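Local atomic coordinates of pullulanase (PDB entry 2YOC), a protein that hydrolyses the alpha-1,6-glucosidic linkages of pullulan and related branched dextrins, and is a substrate of a type 2 secretion system. Residues L122-L127 against V141-S146. Numbering follows the deposited sequence.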
loop_
_atom_site.group_PDB
_atom_site.type_symbol
_atom_site.label_atom_id
_atom_site.label_comp_id
_atom_site.label_asym_id
_atom_site.label_seq_id
_atom_site.Cartn_x
_atom_site.Cartn_y
_atom_site.Cartn_z
ATOM N N LEU B 122 -24.127 5.001 -41.480
ATOM C CA LEU B 122 -23.582 4.055 -42.465
ATOM C C LEU B 122 -22.284 4.620 -43.055
ATOM O O LEU B 122 -21.333 3.873 -43.274
ATOM C CB LEU B 122 -24.588 3.735 -43.574
ATOM C CG LEU B 122 -25.689 2.739 -43.219
ATOM C CD1 LEU B 122 -26.769 2.753 -44.263
ATOM C CD2 LEU B 122 -25.149 1.331 -43.098
ATOM N N ILE B 123 -22.242 5.946 -43.283
ATOM C CA ILE B 123 -21.049 6.660 -43.738
ATOM C C ILE B 123 -20.509 7.440 -42.534
ATOM O O ILE B 123 -21.232 8.264 -41.958
ATOM C CB ILE B 123 -21.304 7.519 -45.009
ATOM C CG1 ILE B 123 -21.343 6.620 -46.244
ATOM C CG2 ILE B 123 -20.241 8.602 -45.201
ATOM C CD1 ILE B 123 -22.610 6.659 -46.946
ATOM N N ASP B 124 -19.256 7.114 -42.132
ATOM C CA ASP B 124 -18.496 7.670 -40.996
ATOM C C ASP B 124 -18.565 9.207 -40.890
ATOM O O ASP B 124 -18.950 9.736 -39.839
ATOM C CB ASP B 124 -17.028 7.159 -40.995
ATOM C CG ASP B 124 -16.319 7.133 -42.346
ATOM O OD1 ASP B 124 -16.475 6.128 -43.082
ATOM O OD2 ASP B 124 -15.576 8.101 -42.649
ATOM N N SER B 125 -18.226 9.902 -41.992
ATOM C CA SER B 125 -18.239 11.357 -42.113
ATOM C C SER B 125 -19.639 11.892 -42.460
ATOM O O SER B 125 -20.433 11.209 -43.127
ATOM C CB SER B 125 -17.227 11.814 -43.166
ATOM O OG SER B 125 -17.524 11.348 -44.476
ATOM N N ASP B 126 -19.932 13.129 -41.999
ATOM C CA ASP B 126 -21.173 13.828 -42.315
ATOM C C ASP B 126 -21.013 14.319 -43.760
ATOM O O ASP B 126 -20.085 15.082 -44.059
ATOM C CB ASP B 126 -21.400 15.023 -41.367
ATOM C CG ASP B 126 -21.419 14.719 -39.883
ATOM O OD1 ASP B 126 -21.418 13.524 -39.518
ATOM O OD2 ASP B 126 -21.441 15.680 -39.085
ATOM N N LEU B 127 -21.867 13.828 -44.663
ATOM C CA LEU B 127 -21.793 14.211 -46.067
ATOM C C LEU B 127 -22.298 15.630 -46.276
ATOM O O LEU B 127 -23.211 16.083 -45.575
ATOM C CB LEU B 127 -22.595 13.246 -46.954
ATOM C CG LEU B 127 -22.252 11.762 -46.877
ATOM C CD1 LEU B 127 -23.402 10.913 -47.419
ATOM C CD2 LEU B 127 -20.953 11.453 -47.610
ATOM N N VAL B 141 -23.617 7.050 -53.139
ATOM C CA VAL B 141 -22.720 6.790 -52.000
ATOM C C VAL B 141 -22.702 5.291 -51.615
ATOM O O VAL B 141 -23.693 4.585 -51.839
ATOM C CB VAL B 141 -22.949 7.726 -50.766
ATOM C CG1 VAL B 141 -22.572 9.168 -51.072
ATOM C CG2 VAL B 141 -24.379 7.646 -50.236
ATOM N N ILE B 142 -21.566 4.811 -51.062
ATOM C CA ILE B 142 -21.388 3.421 -50.598
ATOM C C ILE B 142 -21.152 3.473 -49.084
ATOM O O ILE B 142 -20.523 4.420 -48.614
ATOM C CB ILE B 142 -20.218 2.676 -51.307
ATOM C CG1 ILE B 142 -20.098 3.019 -52.803
ATOM C CG2 ILE B 142 -20.319 1.161 -51.092
ATOM C CD1 ILE B 142 -18.652 2.956 -53.316
ATOM N N ALA B 143 -21.637 2.469 -48.326
ATOM C CA ALA B 143 -21.469 2.428 -46.868
ATOM C C ALA B 143 -20.005 2.410 -46.406
ATOM O O ALA B 143 -19.210 1.606 -46.899
ATOM C CB ALA B 143 -22.232 1.255 -46.276
ATOM N N GLY B 144 -19.677 3.343 -45.500
ATOM C CA GLY B 144 -18.348 3.548 -44.921
ATOM C C GLY B 144 -17.310 4.141 -45.864
ATOM O O GLY B 144 -16.121 4.166 -45.534
ATOM N N ASN B 145 -17.763 4.645 -47.032
ATOM C CA ASN B 145 -16.936 5.179 -48.115
ATOM C C ASN B 145 -16.578 6.655 -48.000
ATOM O O ASN B 145 -15.542 7.042 -48.545
ATOM C CB ASN B 145 -17.582 4.883 -49.474
ATOM C CG ASN B 145 -16.649 4.919 -50.659
ATOM O OD1 ASN B 145 -16.551 5.924 -51.357
ATOM N ND2 ASN B 145 -15.992 3.804 -50.949
ATOM N N SER B 146 -17.428 7.487 -47.326
ATOM C CA SER B 146 -17.250 8.950 -47.140
ATOM C C SER B 146 -17.309 9.765 -48.437
ATOM O O SER B 146 -17.595 10.966 -48.388
ATOM C CB SER B 146 -15.965 9.278 -46.379
ATOM O OG SER B 146 -16.059 8.977 -44.997
#
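Ile123 meets the other segment through both its branches: one lies against the turn Ile142 to Asn145, the other on Ser146 just after it. With CG1 beside the backbone N and CG2 anti to it (chi1 -77°), CG1 lies against the turn backbone, 3.3 Å from Ile142 O, while CG2 rests over Ser146, 3.6 Å from its CA. Beyond CG1, the terminal CD1 meets Val141 CG2 at 3.9 Å, the two side chains passing at a slant. Val141 uses its other methyl for Leu127: the tips face one another, Leu127 CD1 to Val141 CG1 at 4.1 Å. These three residues are buried, and Val148, farther along the same loop as the turn, packs on Leu127 and Val141.

The turn is a type II beta turn, in keeping with the positive phi of Gly144 (72°), and Asn145 N bonds back to Ile142 O. It follows strand 138-141 and meets the connection between strands 110-117 and 127-130, so the contact joins two loops within the bacterial pullulanase-associated domain, a family of the transthyretin clan. Val115 of strand 110-117 backs Leu122, Ile123 and Leu127.

Polar contacts are sparser. Gly144 N donates to Leu122 O over 2.8 Å, but the N-H···O angle of 125° makes this a weak bond. At the other end, Ser125 OG and Ser146 OG share a hydrogen bond of 2.8 Å, with the direction of donation left open by the geometry. Asp124 OD2 lies 2.6 Å from Ser146 OG. Asp124 OD1 and Gly144 O, both acceptors, come near each other without a bond between them. The CB of Asn145 points away from segment 122-127, and its OD1 is hydrogen-bonded to Tyr149 OH.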